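Local coordinates for aldehyde Dehydrogenase (Burkholderia cenocepacia, PDB 4O6R) that probably oxidises aldehydes to carboxylic acids with NAD(P)+ as electron acceptor, as a member of the aldehyde dehydrogenase family, at the interface of chains A and B and the interface of chains A and C. Coordinates in Å, arbitrary orientation; residue numbers count along the deposited sequence, not the author numbering. Chains: chain A/B/C, Aldehyde Dehydrogenase.

Contact 1 and contact 2 both use chain A, but they face different partners, chain B and chain C. The centres of their C-alpha atoms lie about 38 Å apart, and they share no residue. Contact 1 is built from the C-terminal end of helix 102-123 and the turn after it, and it meets the same region of the other chain. Contact 2 takes the extreme C-terminus of chain C and sets it against helices 270-282 and 302-315 of chain A. Both interfaces are two-fold symmetric. Two such different pairings fit the deposited assembly of four copies, although the structure alone does not prove a tetramer in solution.

Contact 1: the interface of chains A and B. Residues chain A 122-123, 125-126; chain B 119, 122-123, 126.
A:Lys126 lies over a face of the B:Tyr119 ring, running past it in the opposite direction, where the ends of two copies of helix 102-123 meet in a symmetric interface of this aldehyde dehydrogenase family protein. CE of A:Lys126 sits over the centre of the ring, 3.6 Å from its centroid, as a CH-pi contact. The same CE touches CB of B:Met123. In the twin arrangement, CE of B:Lys126 packs on CB of A:Met123 at 3.8 Å. Near the axis the two glycines meet backbone to backbone, with CA of A:Gly122 3.8 Å from CA of B:Gly122.

The polar contacts hold the lysine tip. Bends at chi2 (-56°) and chi4 (-66°) turn NZ of A:Lys126 back toward its own chain. There it donates to the carbonyl O of A:Gly122 at 2.8 Å, in the carbonyl plane. It also forms a salt bridge with carboxylate OD1 of A:Asp125 at 2.7 Å, on the syn side but tilted from the carboxylate plane. Across the interface NZ makes a weak hydrogen bond to the B:Tyr119 carbonyl O (3.2 Å). NZ of B:Lys126 donates a hydrogen bond to the carbonyl O of B:Gly122 at 2.7 Å.

OD2 of A:Asp125 comes nearest the B:Tyr119 ring, at its rim, 3.4 Å from CD2. The carboxylate plane is turned 64° from the ring. A water joins the phenol OH of B:Tyr119 to the backbone O of A:Asp125 and lies in plane at the ring edge.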
ATOM      1  N   GLY A 122      -4.619 -17.429   0.316  1.00  8.42           N
ATOM      2  CA  GLY A 122      -3.357 -16.798  -0.079  1.00  8.96           C
ATOM      3  C   GLY A 122      -3.225 -15.393   0.501  1.00  9.04           C
ATOM      4  O   GLY A 122      -2.130 -14.925   0.714  1.00  9.32           O
ATOM      5  N   MET A 123      -4.344 -14.729   0.761  1.00  7.90           N
ATOM      6  CA  MET A 123      -4.334 -13.390   1.354  1.00  7.92           C
ATOM      7  C   MET A 123      -3.923 -13.341   2.818  1.00  7.82           C
ATOM      8  O   MET A 123      -3.456 -12.305   3.294  1.00  7.74           O
ATOM      9  CB  MET A 123      -5.721 -12.788   1.257  1.00  8.07           C
ATOM     10  CG  MET A 123      -5.906 -11.405   1.866  1.00  8.09           C
ATOM     11  SD  MET A 123      -4.867 -10.157   1.086  1.00  8.63           S
ATOM     12  CE  MET A 123      -5.948  -9.489  -0.168  1.00  8.31           C
ATOM     13  N   ASP A 125      -1.653 -14.169   4.966  1.00  8.36           N
ATOM     14  CA  ASP A 125      -0.348 -13.642   5.410  1.00  8.64           C
ATOM     15  C   ASP A 125       0.179 -12.553   4.482  1.00  8.69           C
ATOM     16  O   ASP A 125       1.358 -12.239   4.507  1.00  9.06           O
ATOM     17  CB  ASP A 125       0.697 -14.760   5.587  1.00  8.94           C
ATOM     18  CG  ASP A 125       1.048 -15.513   4.299  1.00  9.24           C
ATOM     19  OD1 ASP A 125       0.417 -15.350   3.229  1.00  9.17           O
ATOM     20  OD2 ASP A 125       2.004 -16.315   4.366  1.00  9.69           O
ATOM     21  N   LYS A 126      -0.688 -11.954   3.675  1.00  8.64           N
ATOM     22  CA  LYS A 126      -0.255 -10.835   2.841  1.00  8.64           C
ATOM     23  C   LYS A 126      -0.725  -9.488   3.385  1.00  8.85           C
ATOM     24  O   LYS A 126      -0.264  -8.450   2.912  1.00  9.12           O
ATOM     25  CB  LYS A 126      -0.759 -10.995   1.415  1.00  8.63           C
ATOM     26  CG  LYS A 126      -0.445 -12.333   0.774  1.00  8.64           C
ATOM     27  CD  LYS A 126       1.025 -12.687   0.775  1.00  8.71           C
ATOM     28  CE  LYS A 126       1.244 -13.942  -0.049  1.00  8.81           C
ATOM     29  NZ  LYS A 126       0.625 -15.161   0.537  1.00  8.83           N
TER
ATOM     30  N   TYR B 119       3.883 -19.294  -0.428  1.00  7.14           N
ATOM     31  CA  TYR B 119       3.693 -17.864  -0.218  1.00  6.91           C
ATOM     32  C   TYR B 119       3.495 -17.122  -1.539  1.00  6.79           C
ATOM     33  O   TYR B 119       2.548 -16.326  -1.692  1.00  6.61           O
ATOM     34  CB  TYR B 119       4.860 -17.277   0.557  1.00  6.78           C
ATOM     35  CG  TYR B 119       4.743 -15.796   0.803  1.00  6.57           C
ATOM     36  CD1 TYR B 119       5.202 -14.888  -0.123  1.00  6.46           C
ATOM     37  CD2 TYR B 119       4.167 -15.319   1.963  1.00  6.67           C
ATOM     38  CE1 TYR B 119       5.112 -13.517   0.118  1.00  6.34           C
ATOM     39  CE2 TYR B 119       4.057 -13.956   2.218  1.00  6.60           C
ATOM     40  CZ  TYR B 119       4.521 -13.063   1.281  1.00  6.44           C
ATOM     41  OH  TYR B 119       4.424 -11.704   1.522  1.00  6.47           O
ATOM     42  N   GLY B 122       0.237 -17.717  -3.418  1.00  8.31           N
ATOM     43  CA  GLY B 122      -0.823 -16.886  -2.857  1.00  8.46           C
ATOM     44  C   GLY B 122      -0.630 -15.421  -3.201  1.00  8.41           C
ATOM     45  O   GLY B 122      -1.621 -14.705  -3.358  1.00  8.76           O
ATOM     46  N   MET B 123       0.621 -15.006  -3.393  1.00  8.25           N
ATOM     47  CA  MET B 123       0.974 -13.635  -3.728  1.00  8.13           C
ATOM     48  C   MET B 123       0.667 -13.192  -5.157  1.00  8.13           C
ATOM     49  O   MET B 123       0.479 -11.989  -5.380  1.00  7.90           O
ATOM     50  CB  MET B 123       2.470 -13.417  -3.466  1.00  8.18           C
ATOM     51  CG  MET B 123       3.027 -12.055  -3.870  1.00  8.16           C
ATOM     52  SD  MET B 123       2.329 -10.670  -2.946  1.00  8.48           S
ATOM     53  CE  MET B 123       3.458 -10.519  -1.591  1.00  8.25           C
ATOM     54  N   LYS B 126      -2.137 -10.914  -5.656  1.00  8.26           N
ATOM     55  CA  LYS B 126      -2.265  -9.879  -4.634  1.00  8.15           C
ATOM     56  C   LYS B 126      -1.476  -8.615  -4.942  1.00  8.31           C
ATOM     57  O   LYS B 126      -1.620  -7.599  -4.241  1.00  8.47           O
ATOM     58  CB  LYS B 126      -1.838 -10.400  -3.267  1.00  8.05           C
ATOM     59  CG  LYS B 126      -2.482 -11.727  -2.858  1.00  8.04           C
ATOM     60  CD  LYS B 126      -4.005 -11.722  -2.937  1.00  8.13           C
ATOM     61  CE  LYS B 126      -4.588 -12.998  -2.365  1.00  8.14           C
ATOM     62  NZ  LYS B 126      -4.264 -14.255  -3.092  1.00  8.16           N
TER
HETATM   63  O   HOH W   1       3.728 -11.020   4.096  1.00  8.89           O

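Contact 2: the interface of chains A and C. Residues chain A 275, 312, 315-317, 327; chain C 492, 494-496.
C:Arg496 meets A:Ser315 and A:Glu327 through a side chain that bends at chi2 (-70°) and then extends, carrying its guanidinium to chain A. A:Glu327 is extended through chi2 (177°) and meets it tip to tip, the two flat groups 20° apart. This is an end-on, two-pronged salt bridge. NH1 of C:Arg496 donates to OE2 of A:Glu327 at 2.8 Å, nearly straight. NH2 of C:Arg496 donates to OE1 of A:Glu327 at 2.9 Å, somewhat tilted from the guanidinium plane. Both oxygens use their syn lone pairs.

NE and NH2 of C:Arg496 also grip the hydroxyl OG of A:Ser315 side-on, in the guanidinium plane. That hydroxyl donates to the A:Leu312 carbonyl O, at 2.6 Å. NH1 of C:Arg496 also donates to the C:Lys495 carbonyl O, from above the carbonyl plane, which helps fix the guanidinium.

The backbone N of A:Arg317 donates to the anti lone pair of A:Glu327 OE1, 2.8 Å away. CD of A:Glu327 lies over the centre of the A:Arg317 guanidinium, and A:Arg317 NH2 makes a longer salt bridge to A:Glu327 OE2 (3.5 Å). This positive charge may help keep the carboxylate ionised.

CD1 of A:Ile316 sits over one face of the C:Phe494 ring, offset toward the rim, 3.8 Å from the centroid. CD of A:Glu327 meets C:Phe494 CD1, its carboxylate nearly upright to the ring, and the A:Glu327 backbone O lies in plane at the ring edge. A:Leu312 CD1 packs on CG of C:Arg496.

Amide ND2 of A:Asn275 rests against C:Pro492 CB. Waters tie it to the backbone N and O of C:Phe494.

The chain C residues form its C-terminal tail, beyond strand 477-485. They meet helix 270-282, the end of helix 302-315 and nearby loops of chain A.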
ATOM      1  N   ASN A 275     -26.432 -10.423 -25.649  1.00  9.80           N
ATOM      2  CA  ASN A 275     -26.028 -11.544 -24.803  1.00 10.23           C
ATOM      3  C   ASN A 275     -25.717 -11.100 -23.389  1.00  9.69           C
ATOM      4  O   ASN A 275     -26.113 -11.771 -22.423  1.00  9.62           O
ATOM      5  CB  ASN A 275     -24.840 -12.298 -25.410  1.00 10.78           C
ATOM      6  CG  ASN A 275     -25.255 -13.173 -26.572  1.00 11.59           C
ATOM      7  OD1 ASN A 275     -24.838 -12.951 -27.722  1.00 13.34           O
ATOM      8  ND2 ASN A 275     -26.060 -14.171 -26.298  1.00 11.57           N
ATOM      9  N   LEU A 312     -34.444 -13.959 -27.897  1.00 13.16           N
ATOM     10  CA  LEU A 312     -33.541 -14.780 -27.075  1.00 13.13           C
ATOM     11  C   LEU A 312     -34.196 -15.181 -25.743  1.00 12.67           C
ATOM     12  O   LEU A 312     -34.153 -16.338 -25.338  1.00 12.73           O
ATOM     13  CB  LEU A 312     -32.243 -14.019 -26.802  1.00 12.95           C
ATOM     14  CG  LEU A 312     -31.220 -14.686 -25.892  1.00 13.00           C
ATOM     15  CD1 LEU A 312     -30.872 -16.058 -26.430  1.00 13.59           C
ATOM     16  CD2 LEU A 312     -30.011 -13.786 -25.799  1.00 12.92           C
ATOM     17  N   SER A 315     -36.802 -17.802 -25.840  1.00 13.58           N
ATOM     18  CA  SER A 315     -36.242 -19.093 -26.172  1.00 13.75           C
ATOM     19  C   SER A 315     -35.569 -19.801 -24.959  1.00 13.48           C
ATOM     20  O   SER A 315     -35.242 -20.969 -25.036  1.00 13.61           O
ATOM     21  CB  SER A 315     -35.219 -18.925 -27.313  1.00 13.84           C
ATOM     22  OG  SER A 315     -33.965 -18.475 -26.790  1.00 13.51           O
ATOM     23  N   ILE A 316     -35.333 -19.088 -23.868  1.00 12.72           N
ATOM     24  CA  ILE A 316     -34.603 -19.646 -22.756  1.00 12.60           C
ATOM     25  C   ILE A 316     -35.323 -20.891 -22.250  1.00 13.00           C
ATOM     26  O   ILE A 316     -36.529 -20.877 -22.060  1.00 12.83           O
ATOM     27  CB  ILE A 316     -34.409 -18.605 -21.633  1.00 12.16           C
ATOM     28  CG1 ILE A 316     -33.413 -17.523 -22.080  1.00 11.84           C
ATOM     29  CG2 ILE A 316     -33.950 -19.274 -20.341  1.00 12.24           C
ATOM     30  CD1 ILE A 316     -33.276 -16.343 -21.136  1.00 11.46           C
ATOM     31  N   ARG A 317     -34.565 -21.964 -22.028  1.00 13.51           N
ATOM     32  CA  ARG A 317     -35.152 -23.258 -21.665  1.00 14.23           C
ATOM     33  C   ARG A 317     -35.388 -23.333 -20.166  1.00 14.14           C
ATOM     34  O   ARG A 317     -34.433 -23.417 -19.378  1.00 13.80           O
ATOM     35  CB  ARG A 317     -34.243 -24.383 -22.109  1.00 15.19           C
ATOM     36  CG  ARG A 317     -34.021 -24.416 -23.622  1.00 15.74           C
ATOM     37  CD  ARG A 317     -33.299 -25.680 -24.039  1.00 16.69           C
ATOM     38  NE  ARG A 317     -31.941 -25.754 -23.481  1.00 16.81           N
ATOM     39  CZ  ARG A 317     -30.841 -25.291 -24.067  1.00 17.20           C
ATOM     40  NH1 ARG A 317     -30.894 -24.669 -25.231  1.00 17.64           N
ATOM     41  NH2 ARG A 317     -29.675 -25.430 -23.476  1.00 17.37           N
ATOM     42  N   GLU A 327     -31.737 -24.075 -18.720  1.00 13.76           N
ATOM     43  CA  GLU A 327     -31.043 -22.785 -18.705  1.00 13.42           C
ATOM     44  C   GLU A 327     -31.549 -21.847 -17.619  1.00 13.46           C
ATOM     45  O   GLU A 327     -30.809 -20.987 -17.171  1.00 13.14           O
ATOM     46  CB  GLU A 327     -31.186 -22.079 -20.042  1.00 13.32           C
ATOM     47  CG  GLU A 327     -30.492 -22.777 -21.202  1.00 13.73           C
ATOM     48  CD  GLU A 327     -30.727 -22.080 -22.535  1.00 13.95           C
ATOM     49  OE1 GLU A 327     -31.899 -21.714 -22.849  1.00 13.66           O
ATOM     50  OE2 GLU A 327     -29.724 -21.893 -23.273  1.00 14.28           O
TER
ATOM     51  N   PRO C 492     -21.335 -16.532 -24.936  1.00 16.50           N
ATOM     52  CA  PRO C 492     -22.722 -16.332 -24.530  1.00 16.22           C
ATOM     53  C   PRO C 492     -23.173 -17.333 -23.483  1.00 15.55           C
ATOM     54  O   PRO C 492     -22.872 -18.517 -23.613  1.00 15.54           O
ATOM     55  CB  PRO C 492     -23.498 -16.578 -25.826  1.00 16.86           C
ATOM     56  CG  PRO C 492     -22.534 -16.194 -26.888  1.00 17.16           C
ATOM     57  CD  PRO C 492     -21.221 -16.707 -26.392  1.00 17.03           C
ATOM     58  N   PHE C 494     -26.465 -18.070 -22.892  1.00 15.41           N
ATOM     59  CA  PHE C 494     -27.499 -18.852 -23.564  1.00 16.02           C
ATOM     60  C   PHE C 494     -27.023 -19.092 -24.996  1.00 16.67           C
ATOM     61  O   PHE C 494     -27.116 -18.212 -25.842  1.00 16.96           O
ATOM     62  CB  PHE C 494     -28.850 -18.109 -23.525  1.00 15.55           C
ATOM     63  CG  PHE C 494     -29.266 -17.720 -22.145  1.00 15.23           C
ATOM     64  CD1 PHE C 494     -29.719 -18.674 -21.259  1.00 15.47           C
ATOM     65  CD2 PHE C 494     -29.177 -16.403 -21.709  1.00 14.78           C
ATOM     66  CE1 PHE C 494     -30.080 -18.346 -19.958  1.00 15.34           C
ATOM     67  CE2 PHE C 494     -29.544 -16.058 -20.405  1.00 14.63           C
ATOM     68  CZ  PHE C 494     -30.000 -17.027 -19.528  1.00 14.89           C
ATOM     69  N   LYS C 495     -26.482 -20.269 -25.252  1.00 17.83           N
ATOM     70  CA  LYS C 495     -25.820 -20.551 -26.527  1.00 19.04           C
ATOM     71  C   LYS C 495     -26.824 -20.819 -27.622  1.00 18.85           C
ATOM     72  O   LYS C 495     -27.716 -21.660 -27.454  1.00 18.49           O
ATOM     73  CB  LYS C 495     -24.905 -21.750 -26.391  1.00 20.71           C
ATOM     74  CG  LYS C 495     -23.809 -21.483 -25.385  1.00 22.58           C
ATOM     75  CD  LYS C 495     -22.963 -22.705 -25.097  1.00 24.80           C
ATOM     76  CE  LYS C 495     -22.098 -22.448 -23.873  1.00 26.05           C
ATOM     77  NZ  LYS C 495     -21.368 -21.149 -23.977  1.00 26.80           N
ATOM     78  N   ARG C 496     -26.669 -20.114 -28.741  1.00 18.52           N
ATOM     79  CA  ARG C 496     -27.598 -20.232 -29.859  1.00 18.95           C
ATOM     80  C   ARG C 496     -26.854 -20.343 -31.186  1.00 19.82           C
ATOM     81  O   ARG C 496     -25.637 -20.331 -31.216  1.00 20.28           O
ATOM     82  CB  ARG C 496     -28.550 -19.040 -29.904  1.00 18.39           C
ATOM     83  CG  ARG C 496     -29.440 -18.889 -28.678  1.00 17.80           C
ATOM     84  CD  ARG C 496     -30.494 -19.991 -28.604  1.00 17.96           C
ATOM     85  NE  ARG C 496     -31.392 -19.843 -27.468  1.00 17.53           N
ATOM     86  CZ  ARG C 496     -31.153 -20.295 -26.231  1.00 17.12           C
ATOM     87  NH1 ARG C 496     -30.025 -20.942 -25.925  1.00 16.72           N
ATOM     88  NH2 ARG C 496     -32.048 -20.077 -25.286  1.00 17.08           N
ATOM     89  OXT ARG C 496     -27.444 -20.475 -32.249  1.00 20.32           O
TER
HETATM   90  O   HOH W   2     -26.890 -16.299 -27.723  1.00 11.27           O
HETATM   91  O   HOH W   3     -27.176 -22.433 -23.453  1.00 11.53           O
HETATM   92  O   HOH W   4     -26.483 -15.247 -23.855  1.00 16.88           O